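Local coordinates for cystathionine beta-lyase family protein, YNBB B.subtilis ortholog (Clostridium acetobutylicum, PDB 3HVY) that is a putative cystathionine beta-lyase, a pyridoxal-phosphate-dependent enzyme of the methionine gamma-lyase family that may be involved in aluminium resistance, at residues 303-306 with 307-311. Sequence-based numbering, arbitrary orientation.
Sequences EAVK and GAVFC. With EDO (1,2-ethanediol), chain Y.
V305 and V309 sit one turn apart on the alpha-helix 287-317, joined by the bond from V309 N to V305 O (3.0 Å, N-H...O 166°) and by the apolar approach of V305 CG1 to V309 CG2 at 4.2 Å. The same i to i+4 pattern links G307 to E303, A308 to A304 and F310 to K306, in a helix lying between helix 18-55, helix 411-422 and the antiparallel sheet in the fold type I architecture of pyridoxal-phosphate enzymes. K306 leaves this backbone with CB 3.2 Å from G307 N, the next peptide nitrogen. Its CG is turned away from its own carbonyl carbon (chi1 -70°), and from there the chain runs fully extended, which lays CD 3.3 Å from C2 of a 1,2-ethanediol probably taken up from the crystallisation liquor. CE passes the same molecule more loosely, and NZ ends in a salt bridge to D39 on helix 18-55, with a weak bond to the diol O2. E303 bends at chi2 (-60°) to bring its carboxylate to the same diol, whose O2 it shares with K306 NZ; OE1 also accepts the backbone N-H of F411. Both carboxylate oxygens are engaged by the diol: O1 donates to E303 OE1 and O2 to E303 OE2, each at 2.6 Å.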
ATOM      1  N   GLU D 303       0.610 -23.447 -16.075  1.00 28.84           N
ATOM      2  CA  GLU D 303      -0.610 -23.950 -15.456  1.00 27.17           C
ATOM      3  C   GLU D 303      -1.827 -23.595 -16.341  1.00 30.02           C
ATOM      4  O   GLU D 303      -2.725 -24.422 -16.536  1.00 26.68           O
ATOM      5  CB  GLU D 303      -0.814 -23.364 -14.068  1.00 27.52           C
ATOM      6  CG  GLU D 303       0.238 -23.773 -13.023  1.00 32.11           C
ATOM      7  CD  GLU D 303       0.291 -25.278 -12.808  1.00 33.98           C
ATOM      8  OE1 GLU D 303      -0.715 -25.851 -12.342  1.00 34.32           O
ATOM      9  OE2 GLU D 303       1.348 -25.899 -13.101  1.00 37.87           O
ATOM     10  N   ALA D 304      -1.834 -22.386 -16.887  1.00 29.00           N
ATOM     11  CA  ALA D 304      -2.968 -21.923 -17.718  1.00 28.96           C
ATOM     12  C   ALA D 304      -2.952 -22.660 -19.064  1.00 28.84           C
ATOM     13  O   ALA D 304      -3.989 -23.071 -19.551  1.00 29.71           O
ATOM     14  CB  ALA D 304      -2.912 -20.422 -17.883  1.00 25.82           C
ATOM     15  N   VAL D 305      -1.768 -22.880 -19.630  1.00 29.60           N
ATOM     16  CA  VAL D 305      -1.627 -23.669 -20.834  1.00 27.35           C
ATOM     17  C   VAL D 305      -2.180 -25.075 -20.617  1.00 28.17           C
ATOM     18  O   VAL D 305      -2.971 -25.552 -21.431  1.00 30.52           O
ATOM     19  CB  VAL D 305      -0.195 -23.709 -21.388  1.00 29.62           C
ATOM     20  CG1 VAL D 305      -0.117 -24.605 -22.659  1.00 29.65           C
ATOM     21  CG2 VAL D 305       0.363 -22.278 -21.733  1.00 26.82           C
ATOM     22  N   LYS D 306      -1.782 -25.747 -19.537  1.00 27.17           N
ATOM     23  CA  LYS D 306      -2.299 -27.065 -19.221  1.00 24.63           C
ATOM     24  C   LYS D 306      -3.792 -27.059 -19.098  1.00 27.33           C
ATOM     25  O   LYS D 306      -4.414 -27.973 -19.549  1.00 29.74           O
ATOM     26  CB  LYS D 306      -1.636 -27.605 -17.971  1.00 28.61           C
ATOM     27  CG  LYS D 306      -0.166 -27.969 -18.206  1.00 25.49           C
ATOM     28  CD  LYS D 306       0.472 -28.563 -16.901  1.00 32.39           C
ATOM     29  CE  LYS D 306       1.964 -28.878 -17.116  1.00 32.07           C
ATOM     30  NZ  LYS D 306       2.653 -29.613 -16.010  1.00 30.98           N
ATOM     31  N   GLY D 307      -4.373 -26.021 -18.497  1.00 26.31           N
ATOM     32  CA  GLY D 307      -5.816 -25.904 -18.405  1.00 29.72           C
ATOM     33  C   GLY D 307      -6.454 -25.792 -19.757  1.00 28.05           C
ATOM     34  O   GLY D 307      -7.459 -26.414 -20.015  1.00 28.84           O
ATOM     35  N   ALA D 308      -5.835 -25.039 -20.653  1.00 26.70           N
ATOM     36  CA  ALA D 308      -6.373 -24.869 -21.997  1.00 27.68           C
ATOM     37  C   ALA D 308      -6.392 -26.229 -22.794  1.00 28.77           C
ATOM     38  O   ALA D 308      -7.387 -26.621 -23.403  1.00 28.65           O
ATOM     39  CB  ALA D 308      -5.516 -23.803 -22.760  1.00 23.62           C
ATOM     40  N   VAL D 309      -5.275 -26.940 -22.724  1.00 30.25           N
ATOM     41  CA  VAL D 309      -5.056 -28.220 -23.403  1.00 26.93           C
ATOM     42  C   VAL D 309      -5.960 -29.296 -22.863  1.00 26.66           C
ATOM     43  O   VAL D 309      -6.514 -30.065 -23.621  1.00 29.12           O
ATOM     44  CB  VAL D 309      -3.530 -28.606 -23.324  1.00 29.11           C
ATOM     45  CG1 VAL D 309      -3.283 -30.071 -23.739  1.00 26.23           C
ATOM     46  CG2 VAL D 309      -2.641 -27.614 -24.180  1.00 26.95           C
ATOM     47  N   PHE D 310      -6.093 -29.375 -21.535  1.00 30.31           N
ATOM     48  CA  PHE D 310      -7.042 -30.306 -20.908  1.00 29.16           C
ATOM     49  C   PHE D 310      -8.480 -29.932 -21.307  1.00 29.25           C
ATOM     50  O   PHE D 310      -9.298 -30.781 -21.672  1.00 28.21           O
ATOM     51  CB  PHE D 310      -6.909 -30.249 -19.386  1.00 26.03           C
ATOM     52  CG  PHE D 310      -7.989 -31.003 -18.644  1.00 28.31           C
ATOM     53  CD1 PHE D 310      -7.988 -32.387 -18.601  1.00 32.88           C
ATOM     54  CD2 PHE D 310      -9.046 -30.335 -18.051  1.00 31.14           C
ATOM     55  CE1 PHE D 310      -8.992 -33.074 -17.927  1.00 31.75           C
ATOM     56  CE2 PHE D 310     -10.072 -31.005 -17.425  1.00 31.46           C
ATOM     57  CZ  PHE D 310     -10.046 -32.383 -17.350  1.00 25.06           C
ATOM     58  N   CYS D 311      -8.798 -28.655 -21.275  1.00 28.43           N
ATOM     59  CA  CYS D 311     -10.140 -28.239 -21.725  1.00 27.63           C
ATOM     60  C   CYS D 311     -10.425 -28.691 -23.185  1.00 29.35           C
ATOM     61  O   CYS D 311     -11.489 -29.239 -23.494  1.00 27.56           O
ATOM     62  CB  CYS D 311     -10.267 -26.724 -21.596  1.00 30.91           C
ATOM     63  SG  CYS D 311     -11.862 -26.079 -22.164  1.00 32.48           S
TER
HETATM   64  C1  EDO Y 428       0.218 -29.413 -12.287  1.00 38.18           C
HETATM   65  O1  EDO Y 428      -0.514 -28.351 -11.699  1.00 30.34           O
HETATM   66  C2  EDO Y 428       0.765 -28.954 -13.616  1.00 49.03           C
HETATM   67  O2  EDO Y 428       2.084 -28.390 -13.533  1.00 32.84           O